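Putative N-acetylmuramoyl-L-alanine amidase,autolysin cwp6 (Peptoclostridium difficile, PDB 5J72) is a zinc-containing cell wall protein that carries three CWB2 cell wall-anchoring modules and probably cleaves the amide bond between N-acetylmuramic acid and L-alanine in peptidoglycan. Local coordinates at residues K133-A138 against S148-K153; T172-A177 against N275-A280; I374-T379 against Y416-G421. All blocks are in the same frame, centred on the assembly; numbering follows the deposited sequence.

Interaction 1: K133-A138 against S148-K153; sequences KKLAGA and SKQGWK
Gln150 carries the whole helix side of this contact and meets Leu135 and Lys133 of the strand. The apolar part lies between Leu135 and the start of the glutamine chain. Leu135 CD1 sits 4.0 Å from Gln150 CG, and Leu135 CD2 is equally far, 4.0 Å, from Gln150 CB. The two side chains meet at roughly a right angle, so both leucine methyls rest across the first two carbons of the glutamine. Leu135 is buried.

The second group of contacts gathers around the amide oxygen. The Gln150 chain leaves the helix with CG anti to the backbone N (chi1 -173°) and then bends at chi2 (65°). The bend carries OE1 to the methylene end of Lys133, where Lys133 CE lies 3.3 Å from Gln150 OE1. The same oxygen also reaches Leu135 CD2, at 3.8 Å.

The polar link between the two side chains goes through a water. It accepts a hydrogen bond from Lys133 NZ at 2.8 Å and donates one to Gln150 OE1 at 3.1 Å. Lys133 NZ and Gln150 OE1 are themselves 4.0 Å apart.

Both segments fall in the first CWB2 region, where the helix that follows the strand packs its last turn back on that strand. The segment 133-138 ends the strand 128-135, which runs beside strand 411-418 and bonds to it through the backbones of Lys133 and Leu135. The helix 140-151 follows after a short turn, where Gly137 N bonds to Thr143 OG1 of the helix. On other sides of the helix, Ser148 and Lys149 meet helix 194-203, and beyond its end Trp152 touches Pro382 of helix 375-387, whose Leu383 also packs on Leu135.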
loop_
_atom_site.group_PDB
_atom_site.type_symbol
_atom_site.label_atom_id
_atom_site.label_comp_id
_atom_site.label_asym_id
_atom_site.label_seq_id
_atom_site.Cartn_x
_atom_site.Cartn_y
_atom_site.Cartn_z
ATOM N N LYS A 133 7.018 -11.494 8.340
ATOM C CA LYS A 133 7.915 -12.363 7.568
ATOM C C LYS A 133 8.789 -11.421 6.734
ATOM O O LYS A 133 8.264 -10.691 5.896
ATOM C CB LYS A 133 7.057 -13.309 6.704
ATOM C CG LYS A 133 7.939 -14.073 5.699
ATOM C CD LYS A 133 8.593 -15.266 6.368
ATOM C CE LYS A 133 9.498 -16.011 5.382
ATOM N NZ LYS A 133 10.325 -16.999 6.103
ATOM N N LYS A 134 10.091 -11.398 6.930
ATOM C CA LYS A 134 10.931 -10.479 6.174
ATOM C C LYS A 134 11.503 -11.152 4.897
ATOM O O LYS A 134 12.068 -12.228 4.985
ATOM C CB LYS A 134 12.082 -9.992 7.061
ATOM C CG LYS A 134 12.930 -8.963 6.357
ATOM C CD LYS A 134 13.907 -8.323 7.299
ATOM C CE LYS A 134 14.600 -7.190 6.588
ATOM N NZ LYS A 134 15.856 -6.833 7.280
ATOM N N LEU A 135 11.328 -10.527 3.733
ATOM C CA LEU A 135 11.806 -11.069 2.434
ATOM C C LEU A 135 12.760 -10.053 1.917
ATOM O O LEU A 135 12.352 -9.040 1.323
ATOM C CB LEU A 135 10.590 -11.251 1.445
ATOM C CG LEU A 135 9.501 -12.165 2.014
ATOM C CD1 LEU A 135 8.240 -12.255 0.994
ATOM C CD2 LEU A 135 10.092 -13.638 2.275
ATOM N N ALA A 136 14.050 -10.279 2.124
ATOM C CA ALA A 136 14.981 -9.247 1.722
ATOM C C ALA A 136 16.385 -9.749 1.617
ATOM O O ALA A 136 16.725 -10.704 2.321
ATOM C CB ALA A 136 14.976 -8.163 2.808
ATOM N N GLY A 137 17.198 -9.096 0.785
ATOM C CA GLY A 137 18.623 -9.403 0.690
ATOM C C GLY A 137 19.418 -8.091 0.644
ATOM O O GLY A 137 18.846 -7.019 0.885
ATOM N N ALA A 138 20.717 -8.151 0.317
ATOM C CA ALA A 138 21.617 -6.988 0.267
ATOM C C ALA A 138 21.194 -5.949 -0.738
ATOM O O ALA A 138 21.300 -4.765 -0.459
ATOM C CB ALA A 138 23.029 -7.454 -0.063
ATOM N N SER A 148 10.776 -14.735 -4.624
ATOM C CA SER A 148 10.646 -15.892 -5.517
ATOM C C SER A 148 10.628 -17.214 -4.678
ATOM O O SER A 148 9.757 -18.074 -4.845
ATOM C CB SER A 148 11.853 -15.861 -6.502
ATOM O OG SER A 148 11.744 -17.026 -7.315
ATOM N N LYS A 149 11.550 -17.340 -3.722
ATOM C CA LYS A 149 11.604 -18.551 -2.846
ATOM C C LYS A 149 10.418 -18.656 -1.994
ATOM O O LYS A 149 9.980 -19.753 -1.659
ATOM C CB LYS A 149 12.846 -18.485 -1.963
ATOM C CG LYS A 149 14.063 -18.792 -2.779
ATOM C CD LYS A 149 15.350 -18.605 -1.950
ATOM C CE LYS A 149 16.510 -18.999 -2.853
ATOM N NZ LYS A 149 17.866 -18.815 -2.218
ATOM N N GLN A 150 9.845 -17.522 -1.600
ATOM C CA GLN A 150 8.637 -17.582 -0.782
ATOM C C GLN A 150 7.428 -18.059 -1.523
ATOM O O GLN A 150 6.690 -18.915 -1.004
ATOM C CB GLN A 150 8.326 -16.160 -0.203
ATOM C CG GLN A 150 7.167 -16.149 0.799
ATOM C CD GLN A 150 7.508 -16.947 2.064
ATOM O OE1 GLN A 150 8.692 -17.138 2.408
ATOM N NE2 GLN A 150 6.455 -17.361 2.796
ATOM N N GLY A 151 7.147 -17.547 -2.741
ATOM C CA GLY A 151 5.893 -17.981 -3.358
ATOM C C GLY A 151 6.063 -19.109 -4.384
ATOM O O GLY A 151 5.077 -19.689 -4.872
ATOM N N TRP A 152 7.338 -19.422 -4.717
ATOM C CA TRP A 152 7.630 -20.442 -5.787
ATOM C C TRP A 152 8.734 -21.355 -5.284
ATOM O O TRP A 152 9.727 -21.644 -5.976
ATOM C CB TRP A 152 8.078 -19.672 -7.099
ATOM C CG TRP A 152 6.944 -18.882 -7.641
ATOM C CD1 TRP A 152 6.041 -19.279 -8.600
ATOM C CD2 TRP A 152 6.538 -17.543 -7.234
ATOM N NE1 TRP A 152 5.116 -18.264 -8.829
ATOM C CE2 TRP A 152 5.405 -17.194 -8.002
ATOM C CE3 TRP A 152 7.021 -16.625 -6.294
ATOM C CZ2 TRP A 152 4.757 -15.942 -7.868
ATOM C CZ3 TRP A 152 6.373 -15.391 -6.144
ATOM C CH2 TRP A 152 5.262 -15.060 -6.933
ATOM N N LYS A 153 8.557 -21.875 -4.063
ATOM C CA LYS A 153 9.605 -22.736 -3.493
ATOM C C LYS A 153 9.742 -24.010 -4.344
ATOM O O LYS A 153 10.847 -24.544 -4.534
ATOM C CB LYS A 153 9.221 -23.113 -2.045
ATOM C CG LYS A 153 10.301 -23.992 -1.405
ATOM C CD LYS A 153 11.560 -23.186 -1.256
ATOM C CE LYS A 153 12.679 -24.014 -0.675
HETATM O O HOH W 1 10.477 -18.921 4.126
#

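Interaction 2: T172-A177 against N275-A280; sequences TATPLA and NISSKA
Ser277 OG and Thr174 N are joined by one water, and the serine hydroxyl has a second partner besides. OG lies 2.8 Å from the water, and it also bonds to Ala273 O, one turn earlier in its own helix. Ser277 chi1 is -93°, well off a staggered value, and the hydroxyl meets both partners from there. The water in turn accepts a hydrogen bond from Thr174 N at 2.9 Å. Thr174 OG1 stands 3.0 Å from the same water. The torsion (chi1 -69°) puts that hydroxyl on the same side as its own backbone N, near the water.

The other branch of the threonine points to the partner helix. Thr174 CG2 touches Ser277 O at 3.5 Å, so a methyl rests against a carbonyl oxygen of the partner helix. One residue on, the contact becomes mainly apolar. Pro175 CG rests on Ala280 CB at 3.5 Å, and the neighbouring ring atom Pro175 CB lies 3.9 Å from Ala280 O. Proline suits this first part of helix 174-180, where a missing N-H costs little.

The two helices come from different CWB2 regions, the first and the second. All four touching residues are buried. Pro175 also packs on Ile252 of helix 241-253, and Ala280 on Ile287 and Tyr262 of strands 287-290 and 260-265.

The side chains are small, and the backbones come close: Pro175 CA and Ala280 CA are 5.7 Å apart. Short methyl, ring and hydroxyl groups fill that narrow gap. The chemistry implies an interface of close apolar contact at Pro175 and Ala280, with one water linking Thr174 N to the Ser277 hydroxyl beside it.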
loop_
_atom_site.group_PDB
_atom_site.type_symbol
_atom_site.label_atom_id
_atom_site.label_comp_id
_atom_site.label_asym_id
_atom_site.label_seq_id
_atom_site.Cartn_x
_atom_site.Cartn_y
_atom_site.Cartn_z
ATOM N N THR A 172 4.096 -2.282 -15.261
ATOM C CA THR A 172 2.794 -2.869 -15.641
ATOM C C THR A 172 2.985 -4.418 -15.787
ATOM O O THR A 172 2.055 -5.116 -16.221
ATOM C CB THR A 172 2.299 -2.289 -16.988
ATOM O OG1 THR A 172 3.341 -2.459 -17.934
ATOM C CG2 THR A 172 1.935 -0.768 -16.825
ATOM N N ALA A 173 4.152 -4.925 -15.402
ATOM C CA ALA A 173 4.475 -6.373 -15.485
ATOM C C ALA A 173 3.752 -7.198 -14.448
ATOM O O ALA A 173 3.531 -8.358 -14.725
ATOM C CB ALA A 173 5.961 -6.579 -15.285
ATOM N N THR A 174 3.319 -6.634 -13.260
ATOM C CA THR A 174 2.694 -7.510 -12.253
ATOM C C THR A 174 1.484 -8.226 -12.704
ATOM O O THR A 174 1.375 -9.411 -12.420
ATOM C CB THR A 174 2.439 -6.731 -10.894
ATOM O OG1 THR A 174 3.730 -6.495 -10.344
ATOM C CG2 THR A 174 1.614 -7.512 -9.932
ATOM N N PRO A 175 0.508 -7.600 -13.412
ATOM C CA PRO A 175 -0.677 -8.359 -13.834
ATOM C C PRO A 175 -0.355 -9.533 -14.799
ATOM O O PRO A 175 -1.057 -10.534 -14.832
ATOM C CB PRO A 175 -1.578 -7.274 -14.481
ATOM C CG PRO A 175 -1.164 -6.023 -13.783
ATOM C CD PRO A 175 0.343 -6.152 -13.657
ATOM N N LEU A 176 0.703 -9.357 -15.600
ATOM C CA LEU A 176 1.089 -10.459 -16.508
ATOM C C LEU A 176 1.805 -11.555 -15.703
ATOM O O LEU A 176 1.537 -12.732 -15.907
ATOM C CB LEU A 176 2.042 -9.910 -17.553
ATOM C CG LEU A 176 2.520 -11.016 -18.581
ATOM C CD1 LEU A 176 1.281 -11.656 -19.270
ATOM C CD2 LEU A 176 3.370 -10.328 -19.666
ATOM N N ALA A 177 2.777 -11.173 -14.823
ATOM C CA ALA A 177 3.401 -12.191 -13.978
ATOM C C ALA A 177 2.340 -12.948 -13.192
ATOM O O ALA A 177 2.470 -14.168 -13.034
ATOM C CB ALA A 177 4.397 -11.544 -12.997
ATOM N N ASN A 275 1.085 1.829 -7.123
ATOM C CA ASN A 275 0.066 1.677 -6.083
ATOM C C ASN A 275 -1.106 0.752 -6.476
ATOM O O ASN A 275 -1.666 0.158 -5.592
ATOM C CB ASN A 275 -0.534 3.104 -5.716
ATOM C CG ASN A 275 0.380 3.777 -4.676
ATOM O OD1 ASN A 275 0.947 3.065 -3.828
ATOM N ND2 ASN A 275 0.628 5.110 -4.717
ATOM N N ILE A 276 -1.498 0.649 -7.800
ATOM C CA ILE A 276 -2.635 -0.217 -8.149
ATOM C C ILE A 276 -2.159 -1.636 -8.619
ATOM O O ILE A 276 -2.972 -2.499 -8.925
ATOM C CB ILE A 276 -3.451 0.508 -9.263
ATOM C CG1 ILE A 276 -4.838 -0.146 -9.410
ATOM C CG2 ILE A 276 -2.660 0.453 -10.622
ATOM C CD1 ILE A 276 -5.725 -0.102 -8.088
ATOM N N SER A 277 -0.843 -1.848 -8.636
ATOM C CA SER A 277 -0.225 -3.093 -9.136
ATOM C C SER A 277 -0.724 -4.358 -8.430
ATOM O O SER A 277 -1.041 -5.372 -9.085
ATOM C CB SER A 277 1.308 -3.015 -8.899
ATOM O OG SER A 277 1.845 -2.488 -10.081
ATOM N N SER A 278 -0.814 -4.329 -7.094
ATOM C CA SER A 278 -1.218 -5.566 -6.439
ATOM C C SER A 278 -2.653 -5.863 -6.758
ATOM O O SER A 278 -3.013 -7.040 -6.847
ATOM C CB SER A 278 -0.991 -5.522 -4.906
ATOM O OG SER A 278 -1.819 -4.538 -4.284
ATOM N N LYS A 279 -3.452 -4.844 -6.964
ATOM C CA LYS A 279 -4.863 -5.104 -7.186
ATOM C C LYS A 279 -5.080 -5.571 -8.664
ATOM O O LYS A 279 -5.810 -6.547 -8.926
ATOM C CB LYS A 279 -5.625 -3.799 -6.892
ATOM C CG LYS A 279 -7.100 -3.888 -7.330
ATOM C CD LYS A 279 -7.846 -5.030 -6.573
ATOM C CE LYS A 279 -9.346 -4.958 -6.880
ATOM N NZ LYS A 279 -10.026 -6.264 -6.699
ATOM N N ALA A 280 -4.459 -4.861 -9.594
ATOM C CA ALA A 280 -4.511 -5.258 -11.011
ATOM C C ALA A 280 -3.967 -6.740 -11.106
ATOM O O ALA A 280 -4.442 -7.547 -11.895
ATOM C CB ALA A 280 -3.581 -4.322 -11.831
HETATM O O HOH W 2 3.146 -4.034 -12.025
#

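Interaction 3: I374-T379 against Y416-G421; sequences IVDSIT and YQIGDG
Asp376 reaches from the first turn of helix 375-387 to the end of strand 411-418, where Ile418 and Gly419 meet it. Its CB lies 4.0 Å from Ile418 CG2. The same methyl also touches the aspartate's main chain, 3.8 Å from Asp376 O. With CG beside the backbone N (chi1 -80°), the carboxylate is carried past the isoleucine toward the chain that leaves the strand. Strands 391-394, 362-370, 411-418 and 128-135 run parallel in that order, and helix 375-387 packs over them after strand 362-370. The other two CWB2 regions have parallel four-stranded sheets of order 2-1-3-4; here the first three places match, and strand 128-135, from far earlier in the chain, stands in the fourth. The aspartate side chain also touches Lys370 of strand 362-370 and Thr143 of helix 140-151. At the tip, Asp376 OD2 sits 3.8 Å from Gly419 CA. Glycine has no side chain there to hold the carboxylate off. OD2 also takes a hydrogen bond from a water at 2.7 Å. That water donates its other hydrogen to Ile418 O, also at 2.7 Å, and so ties the acid to a carbonyl that could not bond to it directly.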
loop_
_atom_site.group_PDB
_atom_site.type_symbol
_atom_site.label_atom_id
_atom_site.label_comp_id
_atom_site.label_asym_id
_atom_site.label_seq_id
_atom_site.Cartn_x
_atom_site.Cartn_y
_atom_site.Cartn_z
ATOM N N ILE A 374 11.120 2.151 -6.542
ATOM C CA ILE A 374 9.974 1.546 -7.208
ATOM C C ILE A 374 10.134 -0.010 -7.280
ATOM O O ILE A 374 9.156 -0.725 -7.191
ATOM C CB ILE A 374 9.938 2.071 -8.679
ATOM C CG1 ILE A 374 9.641 3.610 -8.695
ATOM C CG2 ILE A 374 8.901 1.301 -9.488
ATOM C CD1 ILE A 374 8.273 3.912 -8.164
ATOM N N VAL A 375 11.387 -0.479 -7.446
ATOM C CA VAL A 375 11.599 -1.893 -7.780
ATOM C C VAL A 375 11.115 -2.880 -6.720
ATOM O O VAL A 375 10.632 -3.923 -7.126
ATOM C CB VAL A 375 13.098 -2.102 -8.078
ATOM C CG1 VAL A 375 13.931 -1.868 -6.798
ATOM C CG2 VAL A 375 13.337 -3.518 -8.638
ATOM N N ASP A 376 11.208 -2.571 -5.413
ATOM C CA ASP A 376 10.797 -3.582 -4.427
ATOM C C ASP A 376 9.299 -3.825 -4.534
ATOM O O ASP A 376 8.849 -4.939 -4.263
ATOM C CB ASP A 376 11.164 -3.140 -3.005
ATOM C CG ASP A 376 12.646 -3.395 -2.661
ATOM O OD1 ASP A 376 13.370 -4.021 -3.498
ATOM O OD2 ASP A 376 13.089 -2.963 -1.579
ATOM N N SER A 377 8.506 -2.774 -4.869
ATOM C CA SER A 377 7.047 -2.989 -4.974
ATOM C C SER A 377 6.765 -3.774 -6.255
ATOM O O SER A 377 5.802 -4.527 -6.325
ATOM C CB SER A 377 6.306 -1.656 -5.018
ATOM O OG SER A 377 6.395 -1.076 -3.724
ATOM N N ILE A 378 7.593 -3.572 -7.293
ATOM C CA ILE A 378 7.382 -4.338 -8.539
ATOM C C ILE A 378 7.660 -5.837 -8.276
ATOM O O ILE A 378 6.850 -6.668 -8.634
ATOM C CB ILE A 378 8.381 -3.847 -9.639
ATOM C CG1 ILE A 378 7.955 -2.476 -10.151
ATOM C CG2 ILE A 378 8.342 -4.793 -10.842
ATOM C CD1 ILE A 378 9.033 -1.907 -11.058
ATOM N N THR A 379 8.788 -6.154 -7.613
ATOM C CA THR A 379 9.051 -7.593 -7.415
ATOM C C THR A 379 8.091 -8.189 -6.372
ATOM O O THR A 379 7.800 -9.367 -6.427
ATOM C CB THR A 379 10.504 -7.826 -7.046
ATOM O OG1 THR A 379 10.795 -7.042 -5.857
ATOM C CG2 THR A 379 11.427 -7.432 -8.204
ATOM N N TYR A 416 4.304 -8.908 5.607
ATOM C CA TYR A 416 5.551 -9.231 4.991
ATOM C C TYR A 416 6.372 -8.000 4.847
ATOM O O TYR A 416 5.874 -7.019 4.281
ATOM C CB TYR A 416 5.350 -9.788 3.569
ATOM C CG TYR A 416 4.670 -11.136 3.561
ATOM C CD1 TYR A 416 5.391 -12.294 3.351
ATOM C CD2 TYR A 416 3.295 -11.243 3.724
ATOM C CE1 TYR A 416 4.745 -13.557 3.299
ATOM C CE2 TYR A 416 2.653 -12.482 3.671
ATOM C CZ TYR A 416 3.387 -13.626 3.458
ATOM O OH TYR A 416 2.676 -14.825 3.412
ATOM N N GLN A 417 7.588 -8.009 5.310
ATOM C CA GLN A 417 8.461 -6.847 5.158
ATOM C C GLN A 417 9.347 -7.073 3.943
ATOM O O GLN A 417 10.173 -7.987 3.888
ATOM C CB GLN A 417 9.332 -6.681 6.416
ATOM C CG GLN A 417 10.428 -5.660 6.251
ATOM C CD GLN A 417 11.185 -5.526 7.598
ATOM O OE1 GLN A 417 10.853 -6.204 8.563
ATOM N NE2 GLN A 417 12.186 -4.629 7.670
ATOM N N ILE A 418 9.182 -6.230 2.937
ATOM C CA ILE A 418 9.941 -6.349 1.695
ATOM C C ILE A 418 11.189 -5.517 1.687
ATOM O O ILE A 418 11.133 -4.303 1.895
ATOM C CB ILE A 418 9.040 -5.885 0.506
ATOM C CG1 ILE A 418 7.664 -6.598 0.547
ATOM C CG2 ILE A 418 9.777 -6.133 -0.829
ATOM C CD1 ILE A 418 7.779 -8.158 0.472
ATOM N N GLY A 419 12.317 -6.131 1.441
ATOM C CA GLY A 419 13.526 -5.362 1.369
ATOM C C GLY A 419 14.074 -5.039 2.747
ATOM O O GLY A 419 13.459 -5.202 3.777
ATOM N N ASP A 420 15.309 -4.580 2.713
ATOM C CA ASP A 420 16.044 -4.194 3.898
ATOM C C ASP A 420 16.159 -2.640 3.974
ATOM O O ASP A 420 16.295 -1.984 2.940
ATOM C CB ASP A 420 17.457 -4.772 3.792
ATOM C CG ASP A 420 18.194 -4.558 5.087
ATOM O OD1 ASP A 420 19.226 -3.874 5.065
ATOM O OD2 ASP A 420 17.716 -5.069 6.134
ATOM N N GLY A 421 16.104 -2.070 5.167
ATOM C CA GLY A 421 16.272 -0.623 5.287
ATOM C C GLY A 421 15.178 0.053 6.077
ATOM O O GLY A 421 15.416 1.128 6.618
HETATM O O HOH W 3 11.150 -2.160 0.192
#

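In the fold
From the N terminus, interaction 1 closes first, over nine residues, nearly all in helix 140-151, folding the helix's end back on the strand. Interaction 2 then spans 97 residues and brings the first CWB2 region against the second. Interaction 3 closes a 36-residue loop within the third. The three follow in series; none nests or crosses. Interactions 1 and 3 still touch, their centres about 10 Å apart. The 133-138 and 416-421 segments join strand to strand, probably by a Leu135 N to Gln417 O hydrogen bond, and by the salt bridge Lys134 to Asp420. Helices 174-180 and 375-387 also touch, where Thr174 OG1 packs against Ile378 O.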